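Local coordinates for protein uncharacterized esterase YxiM (Bacillus subtilis, PDB 2O14) that is an uncharacterised member of the GDSL lipolytic family that probably hydrolyses esters and carries a galactose-binding-like beta domain beside its hydrolase domain, at residues Leu84-Thr98 and Thr146-Val160. Sequence-based numbering, arbitrary orientation.
Sequences LPNGLYEVKVTLGNT and TLSALKIKKLSDQPV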
ATOM      1  N   LEU A  84      10.669   6.205 -21.929  1.00 22.19           N
ATOM      2  CA  LEU A  84       9.360   6.830 -22.116  1.00 21.37           C
ATOM      3  C   LEU A  84       9.444   8.351 -22.095  1.00 20.48           C
ATOM      4  O   LEU A  84      10.215   8.927 -21.326  1.00 19.37           O
ATOM      5  CB  LEU A  84       8.409   6.414 -20.988  1.00 21.88           C
ATOM      6  CG  LEU A  84       8.153   4.935 -20.693  1.00 22.77           C
ATOM      7  CD1 LEU A  84       7.392   4.808 -19.374  1.00 20.58           C
ATOM      8  CD2 LEU A  84       7.369   4.312 -21.833  1.00 22.09           C
ATOM      9  N   PRO A  85       8.653   9.025 -22.945  1.00 23.00           N
ATOM     10  CA  PRO A  85       8.698  10.490 -22.930  1.00 22.87           C
ATOM     11  C   PRO A  85       8.282  10.890 -21.517  1.00 22.79           C
ATOM     12  O   PRO A  85       7.456  10.211 -20.906  1.00 21.71           O
ATOM     13  CB  PRO A  85       7.645  10.878 -23.963  1.00 26.75           C
ATOM     14  CG  PRO A  85       7.702   9.732 -24.948  1.00 28.19           C
ATOM     15  CD  PRO A  85       7.799   8.524 -24.039  1.00 25.67           C
ATOM     16  N   ASN A  86       8.845  11.971 -20.991  1.00 23.02           N
ATOM     17  CA  ASN A  86       8.494  12.404 -19.644  1.00 24.54           C
ATOM     18  C   ASN A  86       6.997  12.688 -19.508  1.00 23.28           C
ATOM     19  O   ASN A  86       6.333  13.063 -20.475  1.00 22.67           O
ATOM     20  CB  ASN A  86       9.304  13.647 -19.266  1.00 29.09           C
ATOM     21  CG  ASN A  86      10.755  13.323 -18.964  1.00 31.53           C
ATOM     22  OD1 ASN A  86      11.625  14.195 -19.030  1.00 34.07           O
ATOM     23  ND2 ASN A  86      11.023  12.068 -18.618  1.00 28.51           N
ATOM     24  N   GLY A  87       6.480  12.500 -18.297  1.00 24.58           N
ATOM     25  CA  GLY A  87       5.070  12.732 -18.027  1.00 23.97           C
ATOM     26  C   GLY A  87       4.594  11.841 -16.893  1.00 23.61           C
ATOM     27  O   GLY A  87       5.410  11.211 -16.219  1.00 22.43           O
ATOM     28  N   LEU A  88       3.284  11.793 -16.669  1.00 23.16           N
ATOM     29  CA  LEU A  88       2.717  10.948 -15.623  1.00 23.25           C
ATOM     30  C   LEU A  88       2.181   9.689 -16.297  1.00 24.56           C
ATOM     31  O   LEU A  88       1.460   9.774 -17.295  1.00 26.30           O
ATOM     32  CB  LEU A  88       1.577  11.669 -14.905  1.00 20.32           C
ATOM     33  CG  LEU A  88       0.981  10.885 -13.729  1.00 20.92           C
ATOM     34  CD1 LEU A  88       1.980  10.884 -12.573  1.00 18.55           C
ATOM     35  CD2 LEU A  88      -0.337  11.516 -13.290  1.00 20.57           C
ATOM     36  N   TYR A  89       2.528   8.524 -15.761  1.00 18.86           N
ATOM     37  CA  TYR A  89       2.084   7.264 -16.347  1.00 18.85           C
ATOM     38  C   TYR A  89       1.275   6.375 -15.413  1.00 19.55           C
ATOM     39  O   TYR A  89       1.404   6.444 -14.192  1.00 18.67           O
ATOM     40  CB  TYR A  89       3.283   6.452 -16.851  1.00 17.64           C
ATOM     41  CG  TYR A  89       3.924   6.993 -18.103  1.00 18.83           C
ATOM     42  CD1 TYR A  89       4.806   8.067 -18.054  1.00 19.32           C
ATOM     43  CD2 TYR A  89       3.627   6.444 -19.348  1.00 20.74           C
ATOM     44  CE1 TYR A  89       5.380   8.580 -19.218  1.00 21.49           C
ATOM     45  CE2 TYR A  89       4.190   6.948 -20.516  1.00 21.29           C
ATOM     46  CZ  TYR A  89       5.066   8.015 -20.444  1.00 21.91           C
ATOM     47  OH  TYR A  89       5.633   8.516 -21.596  1.00 22.81           O
ATOM     48  N   GLU A  90       0.431   5.544 -16.011  1.00 18.34           N
ATOM     49  CA  GLU A  90      -0.366   4.597 -15.259  1.00 19.88           C
ATOM     50  C   GLU A  90       0.294   3.261 -15.538  1.00 20.26           C
ATOM     51  O   GLU A  90       0.515   2.911 -16.696  1.00 20.14           O
ATOM     52  CB  GLU A  90      -1.808   4.560 -15.762  1.00 26.57           C
ATOM     53  CG  GLU A  90      -2.660   3.497 -15.066  1.00 29.42           C
ATOM     54  CD  GLU A  90      -4.058   3.380 -15.653  1.00 32.84           C
ATOM     55  OE1 GLU A  90      -4.211   2.771 -16.739  1.00 32.77           O
ATOM     56  OE2 GLU A  90      -5.002   3.903 -15.025  1.00 34.02           O
ATOM     57  N   VAL A  91       0.622   2.524 -14.485  1.00 21.28           N
ATOM     58  CA  VAL A  91       1.254   1.229 -14.650  1.00 21.34           C
ATOM     59  C   VAL A  91       0.404   0.112 -14.056  1.00 22.02           C
ATOM     60  O   VAL A  91       0.139   0.087 -12.852  1.00 22.60           O
ATOM     61  CB  VAL A  91       2.643   1.195 -13.980  1.00 22.09           C
ATOM     62  CG1 VAL A  91       3.290  -0.172 -14.197  1.00 23.08           C
ATOM     63  CG2 VAL A  91       3.519   2.287 -14.548  1.00 21.24           C
ATOM     64  N   LYS A  92      -0.041  -0.802 -14.907  1.00 15.93           N
ATOM     65  CA  LYS A  92      -0.827  -1.930 -14.441  1.00 18.19           C
ATOM     66  C   LYS A  92       0.157  -3.087 -14.347  1.00 17.15           C
ATOM     67  O   LYS A  92       0.821  -3.424 -15.325  1.00 17.13           O
ATOM     68  CB  LYS A  92      -1.938  -2.269 -15.432  1.00 31.77           C
ATOM     69  CG  LYS A  92      -2.742  -3.492 -15.024  1.00 39.11           C
ATOM     70  CD  LYS A  92      -3.524  -4.054 -16.200  1.00 44.58           C
ATOM     71  CE  LYS A  92      -4.203  -5.366 -15.844  1.00 48.00           C
ATOM     72  NZ  LYS A  92      -4.899  -5.944 -17.030  1.00 52.54           N
ATOM     73  N   VAL A  93       0.257  -3.679 -13.164  1.00 18.71           N
ATOM     74  CA  VAL A  93       1.184  -4.781 -12.935  1.00 18.58           C
ATOM     75  C   VAL A  93       0.473  -6.119 -12.823  1.00 18.48           C
ATOM     76  O   VAL A  93      -0.554  -6.227 -12.156  1.00 17.45           O
ATOM     77  CB  VAL A  93       1.985  -4.579 -11.626  1.00 21.80           C
ATOM     78  CG1 VAL A  93       2.962  -5.733 -11.426  1.00 22.55           C
ATOM     79  CG2 VAL A  93       2.712  -3.253 -11.657  1.00 20.43           C
ATOM     80  N   THR A  94       1.031  -7.135 -13.476  1.00 16.20           N
ATOM     81  CA  THR A  94       0.483  -8.486 -13.426  1.00 15.59           C
ATOM     82  C   THR A  94       1.650  -9.410 -13.100  1.00 15.91           C
ATOM     83  O   THR A  94       2.538  -9.608 -13.926  1.00 16.15           O
ATOM     84  CB  THR A  94      -0.116  -8.922 -14.779  1.00 16.77           C
ATOM     85  OG1 THR A  94      -1.088  -7.961 -15.212  1.00 14.09           O
ATOM     86  CG2 THR A  94      -0.786 -10.287 -14.637  1.00 16.95           C
ATOM     87  N   LEU A  95       1.645  -9.974 -11.896  1.00 16.16           N
ATOM     88  CA  LEU A  95       2.717 -10.857 -11.459  1.00 17.12           C
ATOM     89  C   LEU A  95       2.588 -12.287 -11.971  1.00 16.53           C
ATOM     90  O   LEU A  95       1.588 -12.656 -12.588  1.00 17.53           O
ATOM     91  CB  LEU A  95       2.773 -10.892  -9.923  1.00 18.83           C
ATOM     92  CG  LEU A  95       2.867  -9.571  -9.152  1.00 20.02           C
ATOM     93  CD1 LEU A  95       3.006  -9.853  -7.655  1.00 17.45           C
ATOM     94  CD2 LEU A  95       4.063  -8.770  -9.663  1.00 17.40           C
ATOM     95  N   GLY A  96       3.617 -13.085 -11.705  1.00 18.72           N
ATOM     96  CA  GLY A  96       3.607 -14.487 -12.089  1.00 16.95           C
ATOM     97  C   GLY A  96       3.162 -15.249 -10.854  1.00 17.97           C
ATOM     98  O   GLY A  96       2.349 -14.737 -10.082  1.00 16.57           O
ATOM     99  N   ASN A  97       3.677 -16.457 -10.646  1.00 19.09           N
ATOM    100  CA  ASN A  97       3.294 -17.217  -9.457  1.00 20.09           C
ATOM    101  C   ASN A  97       3.831 -16.440  -8.266  1.00 18.69           C
ATOM    102  O   ASN A  97       5.026 -16.149  -8.186  1.00 17.87           O
ATOM    103  CB  ASN A  97       3.870 -18.629  -9.520  1.00 19.20           C
ATOM    104  CG  ASN A  97       3.235 -19.454 -10.619  1.00 20.99           C
ATOM    105  OD1 ASN A  97       3.600 -20.608 -10.836  1.00 24.14           O
ATOM    106  ND2 ASN A  97       2.267 -18.861 -11.320  1.00 17.13           N
ATOM    107  N   THR A  98       2.936 -16.106  -7.345  1.00 14.91           N
ATOM    108  CA  THR A  98       3.297 -15.277  -6.206  1.00 16.00           C
ATOM    109  C   THR A  98       2.757 -15.697  -4.846  1.00 16.63           C
ATOM    110  O   THR A  98       1.597 -16.064  -4.719  1.00 17.86           O
ATOM    111  CB  THR A  98       2.808 -13.829  -6.459  1.00 16.38           C
ATOM    112  OG1 THR A  98       3.433 -13.317  -7.643  1.00 15.53           O
ATOM    113  CG2 THR A  98       3.122 -12.925  -5.265  1.00 17.42           C
ATOM    114  N   THR A 146       8.121 -12.752  -9.239  1.00 17.14           N
ATOM    115  CA  THR A 146       7.882 -12.892 -10.667  1.00 16.10           C
ATOM    116  C   THR A 146       6.990 -11.832 -11.298  1.00 16.38           C
ATOM    117  O   THR A 146       6.135 -11.243 -10.634  1.00 15.50           O
ATOM    118  CB  THR A 146       7.232 -14.243 -10.942  1.00 12.73           C
ATOM    119  OG1 THR A 146       5.961 -14.284 -10.285  1.00 12.83           O
ATOM    120  CG2 THR A 146       8.096 -15.372 -10.405  1.00 11.29           C
ATOM    121  N   LEU A 147       7.177 -11.624 -12.598  1.00 14.97           N
ATOM    122  CA  LEU A 147       6.404 -10.636 -13.343  1.00 14.99           C
ATOM    123  C   LEU A 147       5.892 -11.248 -14.654  1.00 15.16           C
ATOM    124  O   LEU A 147       6.685 -11.722 -15.463  1.00 17.05           O
ATOM    125  CB  LEU A 147       7.287  -9.412 -13.632  1.00  8.52           C
ATOM    126  CG  LEU A 147       6.627  -8.272 -14.420  1.00 11.81           C
ATOM    127  CD1 LEU A 147       5.444  -7.717 -13.644  1.00  6.40           C
ATOM    128  CD2 LEU A 147       7.644  -7.180 -14.702  1.00 10.20           C
ATOM    129  N   SER A 148       4.576 -11.242 -14.865  1.00 13.84           N
ATOM    130  CA  SER A 148       3.997 -11.801 -16.089  1.00 13.93           C
ATOM    131  C   SER A 148       3.710 -10.757 -17.153  1.00 14.66           C
ATOM    132  O   SER A 148       3.856 -11.026 -18.338  1.00 15.72           O
ATOM    133  CB  SER A 148       2.687 -12.552 -15.793  1.00 15.90           C
ATOM    134  OG  SER A 148       2.923 -13.851 -15.283  1.00 19.14           O
ATOM    135  N   ALA A 149       3.284  -9.569 -16.746  1.00 16.08           N
ATOM    136  CA  ALA A 149       2.980  -8.546 -17.738  1.00 17.45           C
ATOM    137  C   ALA A 149       2.955  -7.136 -17.187  1.00 17.67           C
ATOM    138  O   ALA A 149       2.851  -6.929 -15.984  1.00 18.89           O
ATOM    139  CB  ALA A 149       1.638  -8.853 -18.397  1.00 11.58           C
ATOM    140  N   LEU A 150       3.049  -6.169 -18.091  1.00 14.63           N
ATOM    141  CA  LEU A 150       2.987  -4.765 -17.728  1.00 17.07           C
ATOM    142  C   LEU A 150       2.200  -4.017 -18.787  1.00 19.87           C
ATOM    143  O   LEU A 150       2.328  -4.300 -19.982  1.00 22.07           O
ATOM    144  CB  LEU A 150       4.378  -4.138 -17.652  1.00 17.05           C
ATOM    145  CG  LEU A 150       5.297  -4.401 -16.465  1.00 19.21           C
ATOM    146  CD1 LEU A 150       6.567  -3.556 -16.629  1.00 17.66           C
ATOM    147  CD2 LEU A 150       4.586  -4.041 -15.168  1.00 17.01           C
ATOM    148  N   LYS A 151       1.371  -3.083 -18.340  1.00 23.04           N
ATOM    149  CA  LYS A 151       0.605  -2.227 -19.229  1.00 25.12           C
ATOM    150  C   LYS A 151       0.934  -0.826 -18.742  1.00 25.61           C
ATOM    151  O   LYS A 151       0.608  -0.460 -17.609  1.00 25.82           O
ATOM    152  CB  LYS A 151      -0.900  -2.481 -19.110  1.00 41.69           C
ATOM    153  CG  LYS A 151      -1.410  -3.644 -19.942  1.00 45.75           C
ATOM    154  CD  LYS A 151      -2.932  -3.655 -19.955  1.00 50.69           C
ATOM    155  CE  LYS A 151      -3.476  -4.702 -20.911  1.00 53.75           C
ATOM    156  NZ  LYS A 151      -4.967  -4.632 -20.994  1.00 56.57           N
ATOM    157  N   ILE A 152       1.598  -0.054 -19.593  1.00 22.00           N
ATOM    158  CA  ILE A 152       1.998   1.300 -19.250  1.00 21.38           C
ATOM    159  C   ILE A 152       1.275   2.304 -20.147  1.00 23.16           C
ATOM    160  O   ILE A 152       1.431   2.289 -21.368  1.00 23.93           O
ATOM    161  CB  ILE A 152       3.523   1.433 -19.398  1.00 21.51           C
ATOM    162  CG1 ILE A 152       4.201   0.385 -18.504  1.00 18.54           C
ATOM    163  CG2 ILE A 152       3.975   2.841 -19.039  1.00 20.16           C
ATOM    164  CD1 ILE A 152       5.672   0.181 -18.788  1.00 19.10           C
ATOM    165  N   LYS A 153       0.476   3.172 -19.533  1.00 23.97           N
ATOM    166  CA  LYS A 153      -0.287   4.161 -20.279  1.00 24.12           C
ATOM    167  C   LYS A 153      -0.001   5.580 -19.796  1.00 22.84           C
ATOM    168  O   LYS A 153       0.005   5.849 -18.594  1.00 19.64           O
ATOM    169  CB  LYS A 153      -1.782   3.859 -20.141  1.00 31.86           C
ATOM    170  CG  LYS A 153      -2.649   4.597 -21.143  1.00 36.46           C
ATOM    171  CD  LYS A 153      -4.130   4.309 -20.949  1.00 37.37           C
ATOM    172  CE  LYS A 153      -4.670   4.982 -19.700  1.00 39.82           C
ATOM    173  NZ  LYS A 153      -6.158   4.891 -19.636  1.00 43.48           N
ATOM    174  N   LYS A 154       0.228   6.489 -20.737  1.00 21.96           N
ATOM    175  CA  LYS A 154       0.518   7.873 -20.393  1.00 22.38           C
ATOM    176  C   LYS A 154      -0.766   8.618 -20.026  1.00 22.50           C
ATOM    177  O   LYS A 154      -1.741   8.592 -20.771  1.00 22.21           O
ATOM    178  CB  LYS A 154       1.221   8.570 -21.561  1.00 25.91           C
ATOM    179  CG  LYS A 154       1.777   9.943 -21.210  1.00 27.92           C
ATOM    180  CD  LYS A 154       2.671  10.506 -22.307  1.00 28.09           C
ATOM    181  CE  LYS A 154       3.276  11.830 -21.859  1.00 33.37           C
ATOM    182  NZ  LYS A 154       4.221  12.425 -22.849  1.00 33.84           N
ATOM    183  N   LEU A 155      -0.756   9.283 -18.874  1.00 24.32           N
ATOM    184  CA  LEU A 155      -1.921  10.023 -18.399  1.00 25.45           C
ATOM    185  C   LEU A 155      -1.833  11.523 -18.649  1.00 26.47           C
ATOM    186  O   LEU A 155      -2.848  12.179 -18.883  1.00 26.48           O
ATOM    187  CB  LEU A 155      -2.113   9.790 -16.897  1.00 26.47           C
ATOM    188  CG  LEU A 155      -2.391   8.350 -16.450  1.00 27.75           C
ATOM    189  CD1 LEU A 155      -2.321   8.265 -14.930  1.00 25.48           C
ATOM    190  CD2 LEU A 155      -3.760   7.908 -16.955  1.00 25.29           C
ATOM    191  N   SER A 156      -0.624  12.069 -18.599  1.00 26.68           N
ATOM    192  CA  SER A 156      -0.446  13.504 -18.797  1.00 25.31           C
ATOM    193  C   SER A 156       0.971  13.835 -19.233  1.00 25.78           C
ATOM    194  O   SER A 156       1.895  13.076 -18.950  1.00 24.78           O
ATOM    195  CB  SER A 156      -0.753  14.237 -17.493  1.00 22.96           C
ATOM    196  OG  SER A 156      -0.293  15.577 -17.535  1.00 23.96           O
ATOM    197  N   ASP A 157       1.136  14.963 -19.923  1.00 23.33           N
ATOM    198  CA  ASP A 157       2.459  15.393 -20.368  1.00 24.27           C
ATOM    199  C   ASP A 157       3.171  16.075 -19.214  1.00 23.02           C
ATOM    200  O   ASP A 157       4.373  16.347 -19.283  1.00 23.01           O
ATOM    201  CB  ASP A 157       2.367  16.374 -21.543  1.00 34.42           C
ATOM    202  CG  ASP A 157       1.843  15.725 -22.811  1.00 38.26           C
ATOM    203  OD1 ASP A 157       2.190  14.552 -23.072  1.00 38.34           O
ATOM    204  OD2 ASP A 157       1.095  16.400 -23.553  1.00 40.52           O
ATOM    205  N   GLN A 158       2.416  16.374 -18.163  1.00 20.73           N
ATOM    206  CA  GLN A 158       2.971  17.012 -16.978  1.00 22.66           C
ATOM    207  C   GLN A 158       3.486  15.909 -16.068  1.00 22.84           C
ATOM    208  O   GLN A 158       2.706  15.109 -15.548  1.00 22.45           O
ATOM    209  CB  GLN A 158       1.897  17.805 -16.236  1.00 33.32           C
ATOM    210  CG  GLN A 158       1.336  18.988 -16.992  1.00 38.63           C
ATOM    211  CD  GLN A 158       2.394  20.008 -17.339  1.00 40.79           C
ATOM    212  OE1 GLN A 158       3.286  20.297 -16.537  1.00 41.78           O
ATOM    213  NE2 GLN A 158       2.298  20.572 -18.540  1.00 44.48           N
ATOM    214  N   PRO A 159       4.806  15.846 -15.860  1.00 28.49           N
ATOM    215  CA  PRO A 159       5.347  14.797 -14.993  1.00 28.28           C
ATOM    216  C   PRO A 159       5.154  15.113 -13.514  1.00 28.31           C
ATOM    217  O   PRO A 159       6.121  15.230 -12.763  1.00 28.96           O
ATOM    218  CB  PRO A 159       6.815  14.745 -15.401  1.00 28.24           C
ATOM    219  CG  PRO A 159       7.115  16.181 -15.676  1.00 29.96           C
ATOM    220  CD  PRO A 159       5.887  16.655 -16.452  1.00 28.76           C
ATOM    221  N   VAL A 160       3.900  15.259 -13.105  1.00 25.28           N
ATOM    222  CA  VAL A 160       3.579  15.549 -11.716  1.00 26.42           C
ATOM    223  C   VAL A 160       2.417  14.665 -11.286  1.00 26.50           C
ATOM    224  O   VAL A 160       1.457  14.473 -12.033  1.00 24.58           O
ATOM    225  CB  VAL A 160       3.193  17.038 -11.514  1.00 33.99           C
ATOM    226  CG1 VAL A 160       4.312  17.936 -12.026  1.00 34.94           C
ATOM    227  CG2 VAL A 160       1.893  17.349 -12.226  1.00 33.82           C
TER
HETATM  228  O   HOH W   1      -2.151   1.036 -17.772  1.00 38.27           O
HETATM  229  O   HOH W   2       6.166 -12.515  -7.253  1.00 19.75           O
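Thr94 O accepts two backbone N-H groups from the neighbouring strand, Ser148 N at 2.8 Å and Ala149 N at 2.9 Å, the signature of a classic beta bulge. A second classic bulge sets Leu155 and Ser156 against Leu88, so the antiparallel pair formed by strands 87-95 and 146-156 is bulged near both ends. Between the bulges, Glu90 pairs with Lys153 and Lys92 with Lys151 through reciprocal backbone bonds. The pair belongs to the galactose-binding-like beta domain, where strand 120-127 flanks 87-95 and strands 15-20 and 65-69 adjoin 146-156.

On one face of the sheet, Tyr89 is clasped between aliphatic groups. Lys154 CG lies 4.1 Å from the centroid of the Tyr89 ring in a CH-pi contact offset toward the rim, while Leu84 CD1 covers the centre of the opposite face. Tyr89 OH donates to a lone pair of Pro85 O at 2.6 Å, in the carbonyl plane, which fixes the outer end of the ring. With CG of Lys154 anti to its own N (chi1 -170°) and the rest of the chain extended, the amine runs past the ring to a salt bridge with Asp157 and a weak bond to Asn86 O. An alanine in place of Tyr89 is likely to leave Pro85 O without its hydroxyl donor and Lys154 without the ring beneath its methylenes. Further along this face, Val91, Val93, Leu150 and Ile152 continue the apolar layer, and Leu147 CD1 reaches Val93 CG1.

The other face is more polar. Lys92 and Lys151 lie side by side, with Lys92 CD 3.8 Å from Lys151 CD, and the Lys92 amine also has a long, weak ion pair with Glu120. At the far end, Thr146 OG1 donates to Asn97 O at 3.0 Å, approaching from above the carbonyl plane.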